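Local atomic coordinates of signal recognition particle subunit SRP68 (Chaetomium thermophilum, PDB entry 4P3G), a protein that probably binds 7S RNA through its RNA-binding domain, as part of the signal recognition particle that targets secretory and membrane proteins to the endoplasmic reticulum. Residues Ala144-Phe155 with Cys163-Tyr174. Residues are numbered along the deposited sequence; the frame is centred on the assembly and turned at random.
With PO4 (phosphate ion), chain E.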
ATOM      1  N   ALA A 144      17.074  -0.756  17.748  1.00 67.83           N
ATOM      2  CA  ALA A 144      16.657   0.123  16.653  1.00 63.40           C
ATOM      3  C   ALA A 144      17.905   0.793  16.047  1.00 62.29           C
ATOM      4  O   ALA A 144      18.130   0.732  14.828  1.00 57.81           O
ATOM      5  CB  ALA A 144      15.648   1.181  17.137  1.00 60.55           C
ATOM      6  N   TYR A 145      18.741   1.359  16.913  1.00 62.99           N
ATOM      7  CA  TYR A 145      19.962   2.020  16.468  1.00 65.23           C
ATOM      8  C   TYR A 145      20.840   1.059  15.666  1.00 66.07           C
ATOM      9  O   TYR A 145      21.426   1.439  14.642  1.00 71.76           O
ATOM     10  CB  TYR A 145      20.750   2.559  17.655  1.00 67.87           C
ATOM     11  CG  TYR A 145      22.067   3.205  17.284  1.00 72.02           C
ATOM     12  CD1 TYR A 145      22.118   4.342  16.475  1.00 69.83           C
ATOM     13  CD2 TYR A 145      23.264   2.659  17.726  1.00 75.79           C
ATOM     14  CE1 TYR A 145      23.329   4.919  16.140  1.00 75.00           C
ATOM     15  CE2 TYR A 145      24.471   3.225  17.397  1.00 78.92           C
ATOM     16  CZ  TYR A 145      24.506   4.352  16.606  1.00 80.36           C
ATOM     17  OH  TYR A 145      25.729   4.901  16.292  1.00 82.43           O
ATOM     18  N   ALA A 146      20.951  -0.177  16.135  1.00 56.63           N
ATOM     19  CA  ALA A 146      21.734  -1.153  15.403  1.00 54.76           C
ATOM     20  C   ALA A 146      21.074  -1.439  14.050  1.00 65.89           C
ATOM     21  O   ALA A 146      21.749  -1.733  13.057  1.00 71.13           O
ATOM     22  CB  ALA A 146      21.907  -2.406  16.213  1.00 48.46           C
ATOM     23  N   ALA A 147      19.743  -1.400  14.015  1.00 68.40           N
ATOM     24  CA  ALA A 147      19.034  -1.706  12.781  1.00 60.10           C
ATOM     25  C   ALA A 147      19.214  -0.563  11.832  1.00 62.55           C
ATOM     26  O   ALA A 147      19.336  -0.764  10.631  1.00 67.97           O
ATOM     27  CB  ALA A 147      17.564  -1.955  13.052  1.00 58.72           C
ATOM     28  N   LEU A 148      19.312   0.631  12.405  1.00 66.55           N
ATOM     29  CA  LEU A 148      19.461   1.872  11.660  1.00 65.33           C
ATOM     30  C   LEU A 148      20.802   1.906  10.926  1.00 68.91           C
ATOM     31  O   LEU A 148      20.886   2.268   9.735  1.00 67.27           O
ATOM     32  CB  LEU A 148      19.383   3.060  12.619  1.00 63.01           C
ATOM     33  CG  LEU A 148      19.523   4.477  12.046  1.00 67.97           C
ATOM     34  CD1 LEU A 148      18.230   4.868  11.360  1.00 65.62           C
ATOM     35  CD2 LEU A 148      19.953   5.544  13.088  1.00 71.56           C
ATOM     36  N   LEU A 149      21.863   1.567  11.647  1.00 65.98           N
ATOM     37  CA  LEU A 149      23.170   1.594  11.028  1.00 63.80           C
ATOM     38  C   LEU A 149      23.259   0.472  10.001  1.00 65.39           C
ATOM     39  O   LEU A 149      23.824   0.659   8.926  1.00 64.45           O
ATOM     40  CB  LEU A 149      24.287   1.466  12.070  1.00 64.00           C
ATOM     41  CG  LEU A 149      24.516   2.684  12.949  1.00 60.70           C
ATOM     42  CD1 LEU A 149      25.836   2.573  13.698  1.00 59.82           C
ATOM     43  CD2 LEU A 149      24.428   3.949  12.145  1.00 65.71           C
ATOM     44  N   ARG A 150      22.710  -0.697  10.333  1.00 63.53           N
ATOM     45  CA  ARG A 150      22.782  -1.831   9.416  1.00 65.70           C
ATOM     46  C   ARG A 150      21.990  -1.505   8.145  1.00 66.77           C
ATOM     47  O   ARG A 150      22.350  -1.930   7.049  1.00 68.13           O
ATOM     48  CB  ARG A 150      22.278  -3.107  10.073  1.00 65.09           C
ATOM     49  CG  ARG A 150      22.209  -4.299   9.141  1.00 56.98           C
ATOM     50  CD  ARG A 150      23.540  -4.641   8.612  1.00 58.83           C
ATOM     51  NE  ARG A 150      24.436  -5.065   9.681  1.00 67.37           N
ATOM     52  CZ  ARG A 150      25.737  -5.295   9.503  1.00 74.60           C
ATOM     53  NH1 ARG A 150      26.266  -5.143   8.292  1.00 76.39           N
ATOM     54  NH2 ARG A 150      26.503  -5.682  10.523  1.00 74.57           N
ATOM     55  N   GLY A 151      20.898  -0.761   8.307  1.00 63.87           N
ATOM     56  CA  GLY A 151      20.135  -0.292   7.168  1.00 61.90           C
ATOM     57  C   GLY A 151      20.942   0.630   6.258  1.00 67.11           C
ATOM     58  O   GLY A 151      20.902   0.488   5.033  1.00 78.44           O
ATOM     59  N   ALA A 152      21.674   1.567   6.852  1.00 61.53           N
ATOM     60  CA  ALA A 152      22.512   2.499   6.107  1.00 56.74           C
ATOM     61  C   ALA A 152      23.575   1.751   5.314  1.00 63.79           C
ATOM     62  O   ALA A 152      23.856   2.062   4.155  1.00 65.42           O
ATOM     63  CB  ALA A 152      23.161   3.474   7.051  1.00 53.53           C
ATOM     64  N   ALA A 153      24.171   0.751   5.944  1.00 63.86           N
ATOM     65  CA  ALA A 153      25.224   0.022   5.282  1.00 62.84           C
ATOM     66  C   ALA A 153      24.710  -0.671   4.018  1.00 69.78           C
ATOM     67  O   ALA A 153      25.293  -0.494   2.952  1.00 74.28           O
ATOM     68  CB  ALA A 153      25.860  -0.966   6.240  1.00 59.64           C
ATOM     69  N   LEU A 154      23.605  -1.415   4.116  1.00 73.27           N
ATOM     70  CA  LEU A 154      23.087  -2.160   2.958  1.00 68.89           C
ATOM     71  C   LEU A 154      22.510  -1.224   1.894  1.00 66.23           C
ATOM     72  O   LEU A 154      22.571  -1.498   0.688  1.00 72.74           O
ATOM     73  CB  LEU A 154      22.043  -3.173   3.393  1.00 65.07           C
ATOM     74  CG  LEU A 154      22.531  -4.302   4.300  1.00 56.23           C
ATOM     75  CD1 LEU A 154      21.342  -4.898   5.053  1.00 49.66           C
ATOM     76  CD2 LEU A 154      23.297  -5.358   3.501  1.00 51.03           C
ATOM     77  N   PHE A 155      21.966  -0.106   2.343  1.00 53.98           N
ATOM     78  CA  PHE A 155      21.487   0.911   1.417  1.00 57.69           C
ATOM     79  C   PHE A 155      22.646   1.457   0.536  1.00 77.89           C
ATOM     80  O   PHE A 155      22.469   1.661  -0.671  1.00 78.51           O
ATOM     81  CB  PHE A 155      20.843   2.031   2.217  1.00 53.51           C
ATOM     82  CG  PHE A 155      20.270   3.121   1.392  1.00 59.52           C
ATOM     83  CD1 PHE A 155      21.086   4.172   0.958  1.00 60.63           C
ATOM     84  CD2 PHE A 155      18.912   3.151   1.090  1.00 61.67           C
ATOM     85  CE1 PHE A 155      20.566   5.218   0.191  1.00 61.56           C
ATOM     86  CE2 PHE A 155      18.366   4.196   0.330  1.00 61.40           C
ATOM     87  CZ  PHE A 155      19.197   5.231  -0.123  1.00 66.38           C
ATOM     88  N   CYS A 163      18.329  -4.291   3.011  1.00 65.43           N
ATOM     89  CA  CYS A 163      18.331  -2.998   3.673  1.00 68.45           C
ATOM     90  C   CYS A 163      16.930  -2.684   4.207  1.00 74.75           C
ATOM     91  O   CYS A 163      16.763  -2.048   5.263  1.00 74.44           O
ATOM     92  CB  CYS A 163      18.845  -1.927   2.696  1.00 65.17           C
ATOM     93  SG  CYS A 163      17.836  -0.442   2.501  1.00 80.71           S
ATOM     94  N   LEU A 164      15.926  -3.106   3.439  1.00 73.75           N
ATOM     95  CA  LEU A 164      14.541  -2.903   3.814  1.00 63.23           C
ATOM     96  C   LEU A 164      14.222  -3.722   5.040  1.00 60.50           C
ATOM     97  O   LEU A 164      13.445  -3.282   5.884  1.00 59.30           O
ATOM     98  CB  LEU A 164      13.604  -3.232   2.669  1.00 61.23           C
ATOM     99  CG  LEU A 164      13.613  -2.127   1.641  1.00 60.81           C
ATOM    100  CD1 LEU A 164      12.722  -2.496   0.468  1.00 62.53           C
ATOM    101  CD2 LEU A 164      13.130  -0.873   2.296  1.00 61.91           C
ATOM    102  N   LYS A 165      14.830  -4.904   5.146  1.00 60.79           N
ATOM    103  CA  LYS A 165      14.633  -5.729   6.345  1.00 65.75           C
ATOM    104  C   LYS A 165      15.131  -4.993   7.577  1.00 69.14           C
ATOM    105  O   LYS A 165      14.447  -4.988   8.594  1.00 74.00           O
ATOM    106  CB  LYS A 165      15.322  -7.094   6.257  1.00 64.25           C
ATOM    107  CG  LYS A 165      15.081  -7.815   4.976  1.00 71.20           C
ATOM    108  CD  LYS A 165      15.348  -9.299   5.136  1.00 81.48           C
ATOM    109  CE  LYS A 165      16.819  -9.594   5.246  1.00 93.09           C
ATOM    110  NZ  LYS A 165      17.076 -11.021   4.918  1.00103.92           N
ATOM    111  N   SER A 166      16.313  -4.376   7.500  1.00 66.26           N
ATOM    112  CA  SER A 166      16.833  -3.659   8.669  1.00 67.79           C
ATOM    113  C   SER A 166      15.995  -2.462   9.032  1.00 64.75           C
ATOM    114  O   SER A 166      15.634  -2.275  10.193  1.00 67.44           O
ATOM    115  CB  SER A 166      18.264  -3.190   8.466  1.00 68.02           C
ATOM    116  OG  SER A 166      19.141  -4.279   8.528  1.00 75.84           O
ATOM    117  N   TYR A 167      15.670  -1.661   8.028  1.00 57.66           N
ATOM    118  CA  TYR A 167      14.929  -0.434   8.257  1.00 59.53           C
ATOM    119  C   TYR A 167      13.528  -0.700   8.791  1.00 64.45           C
ATOM    120  O   TYR A 167      12.978   0.103   9.563  1.00 63.60           O
ATOM    121  CB  TYR A 167      14.864   0.371   6.960  1.00 62.86           C
ATOM    122  CG  TYR A 167      16.055   1.248   6.696  1.00 62.46           C
ATOM    123  CD1 TYR A 167      16.552   2.092   7.676  1.00 62.55           C
ATOM    124  CD2 TYR A 167      16.702   1.212   5.471  1.00 65.79           C
ATOM    125  CE1 TYR A 167      17.635   2.906   7.439  1.00 65.71           C
ATOM    126  CE2 TYR A 167      17.806   2.024   5.217  1.00 71.27           C
ATOM    127  CZ  TYR A 167      18.267   2.871   6.205  1.00 70.83           C
ATOM    128  OH  TYR A 167      19.371   3.676   5.961  1.00 73.78           O
ATOM    129  N   ALA A 168      12.950  -1.829   8.383  1.00 64.44           N
ATOM    130  CA  ALA A 168      11.633  -2.189   8.871  1.00 64.76           C
ATOM    131  C   ALA A 168      11.724  -2.417  10.371  1.00 67.27           C
ATOM    132  O   ALA A 168      10.896  -1.887  11.122  1.00 68.16           O
ATOM    133  CB  ALA A 168      11.102  -3.421   8.164  1.00 66.05           C
ATOM    134  N   ILE A 169      12.752  -3.151  10.815  1.00 63.91           N
ATOM    135  CA  ILE A 169      12.898  -3.389  12.244  1.00 61.97           C
ATOM    136  C   ILE A 169      12.989  -2.042  12.986  1.00 65.22           C
ATOM    137  O   ILE A 169      12.228  -1.797  13.917  1.00 67.53           O
ATOM    138  CB  ILE A 169      14.149  -4.201  12.616  1.00 62.72           C
ATOM    139  CG1 ILE A 169      14.216  -5.558  11.925  1.00 62.70           C
ATOM    140  CG2 ILE A 169      14.302  -4.278  14.120  1.00 55.49           C
ATOM    141  CD1 ILE A 169      13.106  -6.397  12.230  1.00 79.10           C
ATOM    142  N   CYS A 170      13.891  -1.146  12.577  1.00 64.57           N
ATOM    143  CA  CYS A 170      14.051   0.060  13.388  1.00 71.55           C
ATOM    144  C   CYS A 170      12.873   1.027  13.304  1.00 70.18           C
ATOM    145  O   CYS A 170      12.536   1.698  14.285  1.00 75.51           O
ATOM    146  CB  CYS A 170      15.365   0.813  13.120  1.00 76.77           C
ATOM    147  SG  CYS A 170      15.486   1.763  11.635  1.00 73.36           S
ATOM    148  N   ARG A 171      12.239   1.091  12.148  1.00 64.15           N
ATOM    149  CA  ARG A 171      11.078   1.938  12.022  1.00 64.30           C
ATOM    150  C   ARG A 171       9.949   1.496  12.953  1.00 67.75           C
ATOM    151  O   ARG A 171       9.283   2.327  13.596  1.00 65.35           O
ATOM    152  CB  ARG A 171      10.556   1.923  10.595  1.00 62.99           C
ATOM    153  CG  ARG A 171       9.248   2.671  10.475  1.00 59.53           C
ATOM    154  CD  ARG A 171       8.945   2.899   9.059  1.00 59.13           C
ATOM    155  NE  ARG A 171       8.127   4.078   8.884  1.00 68.26           N
ATOM    156  CZ  ARG A 171       6.810   4.048   8.755  1.00 69.74           C
ATOM    157  NH1 ARG A 171       6.170   2.888   8.819  1.00 67.60           N
ATOM    158  NH2 ARG A 171       6.143   5.173   8.577  1.00 70.74           N
ATOM    159  N   ILE A 172       9.751   0.182  13.039  1.00 63.54           N
ATOM    160  CA  ILE A 172       8.675  -0.334  13.870  1.00 64.77           C
ATOM    161  C   ILE A 172       8.943   0.024  15.325  1.00 65.01           C
ATOM    162  O   ILE A 172       8.093   0.608  15.989  1.00 64.52           O
ATOM    163  CB  ILE A 172       8.522  -1.846  13.672  1.00 60.61           C
ATOM    164  CG1 ILE A 172       7.929  -2.115  12.280  1.00 60.89           C
ATOM    165  CG2 ILE A 172       7.644  -2.407  14.734  1.00 57.21           C
ATOM    166  CD1 ILE A 172       8.006  -3.552  11.850  1.00 62.33           C
ATOM    167  N   ILE A 173      10.158  -0.263  15.786  1.00 65.37           N
ATOM    168  CA  ILE A 173      10.569   0.044  17.142  1.00 65.01           C
ATOM    169  C   ILE A 173      10.546   1.545  17.401  1.00 68.33           C
ATOM    170  O   ILE A 173      10.001   1.994  18.412  1.00 74.46           O
ATOM    171  CB  ILE A 173      11.961  -0.513  17.415  1.00 67.60           C
ATOM    172  CG1 ILE A 173      11.931  -2.042  17.277  1.00 62.57           C
ATOM    173  CG2 ILE A 173      12.472  -0.091  18.801  1.00 66.87           C
ATOM    174  CD1 ILE A 173      13.213  -2.714  17.689  1.00 55.76           C
ATOM    175  N   TYR A 174      11.100   2.331  16.478  1.00 63.48           N
ATOM    176  CA  TYR A 174      11.127   3.783  16.668  1.00 65.32           C
ATOM    177  C   TYR A 174       9.744   4.412  16.688  1.00 69.24           C
ATOM    178  O   TYR A 174       9.471   5.325  17.469  1.00 67.98           O
ATOM    179  CB  TYR A 174      11.969   4.455  15.618  1.00 68.32           C
ATOM    180  CG  TYR A 174      13.441   4.460  15.903  1.00 73.20           C
ATOM    181  CD1 TYR A 174      13.941   4.735  17.177  1.00 71.71           C
ATOM    182  CD2 TYR A 174      14.332   4.168  14.891  1.00 73.87           C
ATOM    183  CE1 TYR A 174      15.292   4.738  17.401  1.00 73.48           C
ATOM    184  CE2 TYR A 174      15.654   4.168  15.101  1.00 75.42           C
ATOM    185  CZ  TYR A 174      16.147   4.455  16.346  1.00 74.74           C
ATOM    186  OH  TYR A 174      17.513   4.418  16.483  1.00 69.85           O
TER
HETATM  187  P   PO4 E 301      29.075  -7.355   8.557  1.00142.27           P
HETATM  188  O1  PO4 E 301      29.342  -5.874   8.646  1.00137.60           O
HETATM  189  O2  PO4 E 301      27.955  -7.729   9.507  1.00142.09           O
HETATM  190  O3  PO4 E 301      30.318  -8.131   8.927  1.00144.45           O
HETATM  191  O4  PO4 E 301      28.704  -7.714   7.135  1.00146.55           O
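Two tyrosines of segment 163-174, Tyr174 and Tyr167, lie with their ring faces against small residues of segment 144-155, about two turns apart along an antiparallel helix pair. The CB of Ala144 stands over the Tyr174 ring, 3.5 Å from its centroid and 16° off the normal, in a CH-pi contact; the ring reaches it because CG lies anti to the carbonyl carbon (chi1 -83°). Replacing Tyr174 with an alanine would probably leave that methyl without its aromatic cover and open a gap beside the Tyr145 backbone, which the hydroxyl approaches. Tyr167 does the same against backbone: the CA of Gly151 sits over its face, 3.9 Å from the centroid. With no CB on Gly151 to intrude, the ring lies close to the main chain and fits as a knob among Leu148, Gly151, Ala152 and Phe155. Between the tyrosines, Ala147 CB meets Cys170 CB at 3.5 Å, while the Cys170 sulfur turns toward Leu148. Ser166 is a second knob, set among Ala147, Arg150, Gly151 and Leu154. At the far end Leu154 CB packs on Cys163 CB, and the Cys163 sulfur comes to the edge of the Phe155 ring, 5.3 Å from its centroid. The small residues let the helix axes approach to 7.8 Å, at 153° between their directions. The far end of Arg150 turns from the interface; its NH1 donates to O1 of a phosphate, probably from the crystallisation liquor, and its NE pairs with Glu121. The contact forms a helical hairpin, helix 136-156 with helix 160-181, within the RNA-binding domain; helices 71-93 and 103-128 pack against the first arm, helix 186-205 touches Tyr167, Cys170 and Tyr174 on the second, and helix 10-21 meets both arms through Tyr145 and Tyr174.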